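Local structure of ricin B-related lectin (Polyporus squamosus, 5MUA) at residues A41-P53 and T61-L73. The protein is a chimeric lectin that binds galactose and calcium ions and joins a beta-trefoil lectin part to a papain-like cysteine protease part that takes up the inhibitor E-64. Numbering follows the deposited sequence. Where two conformers were deposited one is given.
With GAL (beta-D-galactopyranose), chain J.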
ATOM      1  N   ALA B  41       2.785  32.371   4.099  1.00 18.18           N
ATOM      2  CA  ALA B  41       4.192  31.911   4.136  1.00 18.84           C
ATOM      3  C   ALA B  41       4.274  30.525   4.736  1.00 18.18           C
ATOM      4  O   ALA B  41       5.287  29.911   4.584  1.00 17.97           O
ATOM      5  CB  ALA B  41       5.136  32.821   4.902  1.00 19.32           C
ATOM      6  N   VAL B  42       3.215  30.009   5.370  1.00 16.91           N
ATOM      7  CA  VAL B  42       3.281  28.639   5.919  1.00 17.35           C
ATOM      8  C   VAL B  42       2.046  27.899   5.424  1.00 16.85           C
ATOM      9  O   VAL B  42       1.130  28.527   4.871  1.00 15.61           O
ATOM     10  CB  VAL B  42       3.384  28.603   7.463  1.00 20.02           C
ATOM     11  CG1 VAL B  42       4.769  29.128   7.919  1.00 21.20           C
ATOM     12  CG2 VAL B  42       2.222  29.374   8.153  1.00 19.66           C
ATOM     13  N   ASP B  43       2.056  26.571   5.542  1.00 14.37           N
ATOM     14  CA  ASP B  43       1.007  25.769   4.881  1.00 14.75           C
ATOM     15  C   ASP B  43       0.381  24.753   5.808  1.00 15.15           C
ATOM     16  O   ASP B  43       0.313  23.555   5.435  1.00 14.15           O
ATOM     17  CB  ASP B  43       1.542  25.120   3.584  1.00 15.98           C
ATOM     18  CG  ASP B  43       0.455  24.679   2.653  1.00 16.76           C
ATOM     19  OD1 ASP B  43      -0.689  25.253   2.722  1.00 16.52           O
ATOM     20  OD2 ASP B  43       0.740  23.772   1.825  1.00 15.41           O
ATOM     21  N   PRO B  44      -0.049  25.174   7.003  1.00 14.18           N
ATOM     22  CA  PRO B  44      -0.580  24.187   7.986  1.00 14.87           C
ATOM     23  C   PRO B  44      -1.882  23.587   7.430  1.00 14.49           C
ATOM     24  O   PRO B  44      -2.653  24.261   6.765  1.00 13.65           O
ATOM     25  CB  PRO B  44      -0.841  25.022   9.245  1.00 14.34           C
ATOM     26  CG  PRO B  44      -1.078  26.344   8.690  1.00 14.81           C
ATOM     27  CD  PRO B  44      -0.203  26.547   7.518  1.00 14.55           C
ATOM     28  N   LEU B  45      -2.089  22.304   7.679  1.00 13.42           N
ATOM     29  CA  LEU B  45      -3.155  21.589   7.010  1.00 13.13           C
ATOM     30  C   LEU B  45      -4.566  22.180   7.333  1.00 12.96           C
ATOM     31  O   LEU B  45      -5.483  21.968   6.583  1.00 13.18           O
ATOM     32  CB  LEU B  45      -3.114  20.101   7.395  1.00 13.59           C
ATOM     33  CG  LEU B  45      -1.861  19.311   7.053  1.00 12.67           C
ATOM     34  CD1 LEU B  45      -1.961  17.859   7.526  1.00 12.55           C
ATOM     35  CD2 LEU B  45      -1.791  19.320   5.544  1.00 12.44           C
ATOM     36  N   ASN B  46      -4.693  22.855   8.486  1.00 13.35           N
ATOM     37  CA  ASN B  46      -5.918  23.512   8.886  1.00 13.37           C
ATOM     38  C   ASN B  46      -6.253  24.785   8.099  1.00 11.98           C
ATOM     39  O   ASN B  46      -7.240  25.469   8.438  1.00 12.78           O
ATOM     40  CB  ASN B  46      -5.974  23.709  10.414  1.00 14.25           C
ATOM     41  CG  ASN B  46      -4.847  24.560  10.918  1.00 15.97           C
ATOM     42  OD1 ASN B  46      -4.190  25.285  10.187  1.00 18.09           O
ATOM     43  ND2 ASN B  46      -4.583  24.432  12.198  1.00 19.93           N
ATOM     44  N   ASN B  47      -5.481  25.078   7.063  1.00 11.72           N
ATOM     45  CA  ASN B  47      -5.874  26.088   6.066  1.00 12.21           C
ATOM     46  C   ASN B  47      -6.693  25.540   4.912  1.00 11.77           C
ATOM     47  O   ASN B  47      -7.000  26.265   3.954  1.00 12.70           O
ATOM     48  CB  ASN B  47      -4.683  26.909   5.597  1.00 11.64           C
ATOM     49  CG  ASN B  47      -3.735  26.108   4.711  1.00 12.39           C
ATOM     50  OD1 ASN B  47      -4.093  24.969   4.276  1.00 12.47           O
ATOM     51  ND2 ASN B  47      -2.529  26.684   4.436  1.00 12.82           N
ATOM     52  N   LEU B  48      -7.008  24.250   4.946  1.00 11.28           N
ATOM     53  CA  LEU B  48      -7.683  23.622   3.827  1.00 11.13           C
ATOM     54  C   LEU B  48      -9.155  23.528   4.086  1.00 11.21           C
ATOM     55  O   LEU B  48      -9.560  22.996   5.103  1.00 11.63           O
ATOM     56  CB  LEU B  48      -7.124  22.229   3.585  1.00 11.49           C
ATOM     57  CG  LEU B  48      -5.622  22.234   3.251  1.00 12.39           C
ATOM     58  CD1 LEU B  48      -5.036  20.815   3.389  1.00 12.66           C
ATOM     59  CD2 LEU B  48      -5.370  22.795   1.834  1.00 13.32           C
ATOM     60  N   TRP B  49      -9.955  23.960   3.108  1.00 11.04           N
ATOM     61  CA  TRP B  49     -11.408  23.966   3.269  1.00 10.77           C
ATOM     62  C   TRP B  49     -12.112  23.130   2.222  1.00 11.13           C
ATOM     63  O   TRP B  49     -11.950  23.338   0.992  1.00 12.04           O
ATOM     64  CB  TRP B  49     -11.947  25.398   3.229  1.00 10.18           C
ATOM     65  CG  TRP B  49     -11.363  26.215   4.338  1.00 10.69           C
ATOM     66  CD1 TRP B  49     -10.243  27.003   4.256  1.00 10.96           C
ATOM     67  CD2 TRP B  49     -11.766  26.269   5.739  1.00 10.61           C
ATOM     68  NE1 TRP B  49      -9.983  27.562   5.454  1.00 10.01           N
ATOM     69  CE2 TRP B  49     -10.889  27.151   6.384  1.00 10.43           C
ATOM     70  CE3 TRP B  49     -12.814  25.710   6.475  1.00 10.53           C
ATOM     71  CZ2 TRP B  49     -10.996  27.472   7.760  1.00 11.05           C
ATOM     72  CZ3 TRP B  49     -12.946  26.026   7.848  1.00 10.88           C
ATOM     73  CH2 TRP B  49     -12.028  26.908   8.474  1.00 11.25           C
ATOM     74  N   LEU B  50     -12.899  22.169   2.710  1.00 12.16           N
ATOM     75  CA  LEU B  50     -13.661  21.253   1.884  1.00 13.15           C
ATOM     76  C   LEU B  50     -15.069  21.797   1.809  1.00 12.85           C
ATOM     77  O   LEU B  50     -15.738  21.895   2.796  1.00 13.69           O
ATOM     78  CB  LEU B  50     -13.681  19.818   2.484  1.00 14.57           C
ATOM     79  CG  LEU B  50     -14.638  18.821   1.804  1.00 15.06           C
ATOM     80  CD1 LEU B  50     -14.341  18.586   0.304  1.00 15.19           C
ATOM     81  CD2 LEU B  50     -14.571  17.469   2.466  1.00 15.87           C
ATOM     82  N   ILE B  51     -15.450  22.186   0.600  1.00 12.38           N
ATOM     83  CA  ILE B  51     -16.660  22.955   0.330  1.00 12.71           C
ATOM     84  C   ILE B  51     -17.575  22.039  -0.427  1.00 12.20           C
ATOM     85  O   ILE B  51     -17.222  21.558  -1.523  1.00 13.34           O
ATOM     86  CB  ILE B  51     -16.306  24.230  -0.436  1.00 11.92           C
ATOM     87  CG1 ILE B  51     -15.425  25.075   0.446  1.00 12.30           C
ATOM     88  CG2 ILE B  51     -17.605  24.992  -0.746  1.00 12.62           C
ATOM     89  CD1 ILE B  51     -15.077  26.436  -0.144  1.00 12.30           C
ATOM     90  N   GLU B  52     -18.696  21.711   0.187  1.00 13.10           N
ATOM     91  CA  GLU B  52     -19.605  20.688  -0.310  1.00 14.09           C
ATOM     92  C   GLU B  52     -21.022  21.234  -0.550  1.00 14.25           C
ATOM     93  O   GLU B  52     -21.602  21.815   0.312  1.00 13.90           O
ATOM     94  CB  GLU B  52     -19.644  19.445   0.570  1.00 13.20           C
ATOM     95  CG  GLU B  52     -18.301  18.744   0.685  1.00 14.04           C
ATOM     96  CD  GLU B  52     -18.230  17.697   1.786  1.00 12.95           C
ATOM     97  OE1 GLU B  52     -18.267  18.088   2.965  1.00 14.41           O
ATOM     98  OE2 GLU B  52     -18.202  16.485   1.461  1.00 14.37           O
ATOM     99  N   PRO B  53     -21.572  20.954  -1.730  1.00 14.89           N
ATOM    100  CA  PRO B  53     -22.911  21.452  -2.059  1.00 17.03           C
ATOM    101  C   PRO B  53     -23.942  20.818  -1.177  1.00 17.03           C
ATOM    102  O   PRO B  53     -23.805  19.622  -0.864  1.00 18.19           O
ATOM    103  CB  PRO B  53     -23.085  21.061  -3.539  1.00 16.35           C
ATOM    104  CG  PRO B  53     -22.201  19.879  -3.736  1.00 16.73           C
ATOM    105  CD  PRO B  53     -21.000  20.146  -2.821  1.00 15.84           C
ATOM    106  N   THR B  61     -21.706  23.742   2.564  1.00 11.95           N
ATOM    107  CA  THR B  61     -20.992  23.708   3.839  1.00 11.46           C
ATOM    108  C   THR B  61     -19.525  23.959   3.504  1.00 11.24           C
ATOM    109  O   THR B  61     -19.068  23.660   2.407  1.00 11.01           O
ATOM    110  CB  THR B  61     -21.133  22.368   4.537  1.00 12.56           C
ATOM    111  OG1 THR B  61     -20.902  21.271   3.628  1.00 12.11           O
ATOM    112  CG2 THR B  61     -22.482  22.238   5.132  1.00 14.07           C
ATOM    113  N   VAL B  62     -18.806  24.495   4.476  1.00 11.29           N
ATOM    114  CA  VAL B  62     -17.410  24.825   4.371  1.00 11.64           C
ATOM    115  C   VAL B  62     -16.782  24.174   5.587  1.00 11.26           C
ATOM    116  O   VAL B  62     -16.924  24.615   6.728  1.00 11.34           O
ATOM    117  CB  VAL B  62     -17.173  26.369   4.343  1.00 10.86           C
ATOM    118  CG1 VAL B  62     -15.691  26.704   4.320  1.00 11.68           C
ATOM    119  CG2 VAL B  62     -17.914  26.956   3.191  1.00 11.60           C
ATOM    120  N   ARG B  63     -16.132  23.066   5.335  1.00 12.05           N
ATOM    121  CA  ARG B  63     -15.582  22.183   6.385  1.00 12.56           C
ATOM    122  C   ARG B  63     -14.086  22.234   6.443  1.00 11.79           C
ATOM    123  O   ARG B  63     -13.436  22.189   5.403  1.00 11.38           O
ATOM    124  CB  ARG B  63     -16.055  20.746   6.089  1.00 14.60           C
ATOM    125  CG  ARG B  63     -15.834  19.778   7.205  1.00 15.27           C
ATOM    126  CD  ARG B  63     -16.244  18.350   6.848  1.00 14.95           C
ATOM    127  NE  ARG B  63     -16.258  17.603   8.080  1.00 15.57           N
ATOM    128  CZ  ARG B  63     -16.563  16.317   8.172  1.00 15.79           C
ATOM    129  NH1 ARG B  63     -16.815  15.590   7.082  1.00 14.84           N
ATOM    130  NH2 ARG B  63     -16.607  15.781   9.361  1.00 17.15           N
ATOM    131  N   ASN B  64     -13.531  22.271   7.637  1.00 11.92           N
ATOM    132  CA  ASN B  64     -12.081  22.270   7.801  1.00 11.82           C
ATOM    133  C   ASN B  64     -11.594  20.830   7.544  1.00 12.21           C
ATOM    134  O   ASN B  64     -12.034  19.916   8.205  1.00 13.19           O
ATOM    135  CB  ASN B  64     -11.693  22.786   9.180  1.00 11.92           C
ATOM    136  CG  ASN B  64     -10.233  23.071   9.283  1.00 12.38           C
ATOM    137  OD1 ASN B  64      -9.493  22.286   9.832  1.00 13.38           O
ATOM    138  ND2 ASN B  64      -9.800  24.217   8.755  1.00 12.16           N
ATOM    139  N   ALA B  65     -10.792  20.603   6.512  1.00 12.81           N
ATOM    140  CA  ALA B  65     -10.431  19.208   6.135  1.00 12.58           C
ATOM    141  C   ALA B  65      -9.682  18.598   7.332  1.00 12.90           C
ATOM    142  O   ALA B  65      -9.887  17.407   7.633  1.00 12.73           O
ATOM    143  CB  ALA B  65      -9.562  19.159   4.881  1.00 13.22           C
ATOM    144  N   PHE B  66      -8.797  19.385   7.956  1.00 13.07           N
ATOM    145  CA  PHE B  66      -7.958  18.907   9.037  1.00 12.88           C
ATOM    146  C   PHE B  66      -8.794  18.562  10.267  1.00 12.85           C
ATOM    147  O   PHE B  66      -8.818  17.435  10.702  1.00 12.66           O
ATOM    148  CB  PHE B  66      -6.853  19.924   9.354  1.00 13.41           C
ATOM    149  CG  PHE B  66      -5.944  19.537  10.505  1.00 15.13           C
ATOM    150  CD1 PHE B  66      -4.957  18.579  10.331  1.00 15.81           C
ATOM    151  CD2 PHE B  66      -6.114  20.095  11.777  1.00 17.14           C
ATOM    152  CE1 PHE B  66      -4.145  18.212  11.400  1.00 17.06           C
ATOM    153  CE2 PHE B  66      -5.318  19.726  12.864  1.00 17.38           C
ATOM    154  CZ  PHE B  66      -4.308  18.794  12.652  1.00 16.92           C
ATOM    155  N   ALA B  67      -9.513  19.560  10.817  1.00 11.62           N
ATOM    156  CA  ALA B  67     -10.177  19.438  12.110  1.00 12.85           C
ATOM    157  C   ALA B  67     -11.539  18.767  12.023  1.00 12.70           C
ATOM    158  O   ALA B  67     -12.052  18.290  13.046  1.00 14.39           O
ATOM    159  CB  ALA B  67     -10.315  20.795  12.802  1.00 13.97           C
ATOM    160  N   GLY B  68     -12.103  18.692  10.847  1.00 12.35           N
ATOM    161  CA  GLY B  68     -13.441  18.137  10.624  1.00 13.07           C
ATOM    162  C   GLY B  68     -14.594  19.067  10.956  1.00 13.59           C
ATOM    163  O   GLY B  68     -15.748  18.781  10.578  1.00 15.58           O
ATOM    164  N   SER B  69     -14.292  20.124  11.704  1.00 14.09           N
ATOM    165  CA  SER B  69     -15.248  21.144  12.173  1.00 14.24           C
ATOM    166  C   SER B  69     -15.817  21.897  10.930  1.00 12.80           C
ATOM    167  O   SER B  69     -15.154  22.099   9.910  1.00 14.09           O
ATOM    168  CB  SER B  69     -14.487  22.211  13.005  1.00 14.72           C
ATOM    169  OG  SER B  69     -13.815  21.677  14.082  1.00 22.58           O
ATOM    170  N   TYR B  70     -17.044  22.343  11.072  1.00 10.99           N
ATOM    171  CA  TYR B  70     -17.737  23.145  10.074  1.00 11.18           C
ATOM    172  C   TYR B  70     -17.672  24.633  10.421  1.00 10.70           C
ATOM    173  O   TYR B  70     -17.933  25.034  11.552  1.00 11.26           O
ATOM    174  CB  TYR B  70     -19.206  22.705   9.976  1.00 11.20           C
ATOM    175  CG  TYR B  70     -19.326  21.341   9.297  1.00 11.34           C
ATOM    176  CD1 TYR B  70     -19.010  20.158   9.971  1.00 11.30           C
ATOM    177  CD2 TYR B  70     -19.690  21.239   7.948  1.00 12.58           C
ATOM    178  CE1 TYR B  70     -19.056  18.937   9.344  1.00 10.81           C
ATOM    179  CE2 TYR B  70     -19.837  20.011   7.336  1.00 12.74           C
ATOM    180  CZ  TYR B  70     -19.498  18.864   8.032  1.00 11.61           C
ATOM    181  OH  TYR B  70     -19.530  17.688   7.384  1.00 12.67           O
ATOM    182  N   MET B  71     -17.406  25.438   9.414  1.00 10.82           N
ATOM    183  CA  MET B  71     -17.455  26.928   9.543  1.00 10.79           C
ATOM    184  C   MET B  71     -18.892  27.292   9.935  1.00 10.94           C
ATOM    185  O   MET B  71     -19.870  26.877   9.283  1.00 10.27           O
ATOM    186  CB  MET B  71     -17.095  27.584   8.275  1.00 11.17           C
ATOM    187  CG  MET B  71     -16.969  29.092   8.392  1.00 10.89           C
ATOM    188  SD  MET B  71     -16.568  29.835   6.734  0.75 12.40           S
ATOM    189  CE  MET B  71     -14.784  29.675   6.614  0.75 12.73           C
ATOM    190  N   ASP B  72     -19.018  28.030  11.029  1.00 11.39           N
ATOM    191  CA  ASP B  72     -20.306  28.180  11.702  1.00 11.17           C
ATOM    192  C   ASP B  72     -20.388  29.643  12.210  1.00 12.25           C
ATOM    193  O   ASP B  72     -19.420  30.192  12.756  1.00 11.12           O
ATOM    194  CB  ASP B  72     -20.330  27.116  12.834  1.00 11.11           C
ATOM    195  CG  ASP B  72     -21.517  27.275  13.864  1.00 11.93           C
ATOM    196  OD1 ASP B  72     -21.634  28.363  14.507  1.00 11.55           O
ATOM    197  OD2 ASP B  72     -22.174  26.233  14.103  1.00 11.85           O
ATOM    198  N   LEU B  73     -21.547  30.266  11.999  1.00 11.44           N
ATOM    199  CA  LEU B  73     -21.767  31.632  12.471  1.00 12.09           C
ATOM    200  C   LEU B  73     -22.347  31.502  13.911  1.00 12.88           C
ATOM    201  O   LEU B  73     -23.479  30.994  14.098  1.00 11.50           O
ATOM    202  CB  LEU B  73     -22.724  32.370  11.548  1.00 11.85           C
ATOM    203  CG  LEU B  73     -22.979  33.822  11.941  1.00 13.51           C
ATOM    204  CD1 LEU B  73     -21.712  34.695  11.907  1.00 15.09           C
ATOM    205  CD2 LEU B  73     -23.931  34.387  10.927  1.00 14.67           C
TER
HETATM  206  C1  GAL J 301     -25.361  27.503  18.936  1.00 20.65           C
HETATM  207  C2  GAL J 301     -25.426  27.092  17.466  1.00 19.11           C
HETATM  208  C3  GAL J 301     -24.186  26.381  16.962  1.00 17.16           C
HETATM  209  C4  GAL J 301     -22.949  27.195  17.370  1.00 17.50           C
HETATM  210  C5  GAL J 301     -22.991  27.533  18.884  1.00 20.12           C
HETATM  211  C6  GAL J 301     -21.876  28.450  19.339  1.00 22.85           C
HETATM  212  O1  GAL J 301     -26.455  28.351  19.134  1.00 22.11           O
HETATM  213  O2  GAL J 301     -26.547  26.207  17.300  1.00 19.75           O
HETATM  214  O3  GAL J 301     -24.349  26.210  15.530  1.00 17.01           O
HETATM  215  O4  GAL J 301     -22.983  28.407  16.571  1.00 14.69           O
HETATM  216  O5  GAL J 301     -24.207  28.220  19.223  1.00 20.40           O
HETATM  217  O6  GAL J 301     -21.952  28.579  20.748  1.00 27.41           O
HETATM  218  O   HOH W   1      -8.159  21.912   7.033  1.00 14.07           O
HETATM  219  O   HOH W   2     -18.264  20.715   3.539  1.00 14.01           O
HETATM  220  O   HOH W   3     -20.141  17.461   4.763  1.00 14.69           O
HETATM  221  O   HOH W   4     -16.912  16.099   4.362  1.00 16.50           O
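The indole of Trp49 lies between Met71 and Asn64. In the conformer given, Met71 CE sits over the six-membered ring, 4.2 Å from its centroid, a CH-pi contact that holds for that conformer, while the Asn64 amide, turned 76° to the ring, points ND2 at the opposite face, offset toward its rim. Asn64 ND2 lies 3.5 Å from Trp49 CH2, and the indole NE1 is hydrogen-bonded to Leu21 O. The Asn64 amide is gripped at both ends: ND2 donates to Asn46 O at 2.9 Å, reaching that oxygen from above its carbonyl plane, and OD1 accepts a hydrogen bond from the Ala67 backbone N on a lone pair, an Asx motif. CG swung anti to the backbone N (chi1 -168°) carries the amide across to 45-47. There Phe66 CD1 packs 3.8 Å from Leu45 CB.

From the pair Trp49-Asn64 onward the strands run antiparallel, Leu50 and Arg63 exchanging two backbone bonds, Glu52 and Thr61 two more. Glu52 OE1 and Arg63 NH1 are 5.0 Å apart; a water that accepts from NH1 probably bridges them. Arg63 NE donates almost straight to Gly68 O, 2.8 Å away, and Arg63 CG lies 3.8 Å above the centre of the Tyr70 ring. This is a beta hairpin of a ricin-type beta-trefoil, whose following strand, 70-73, delivers Asp72 to galactose O3 and O4.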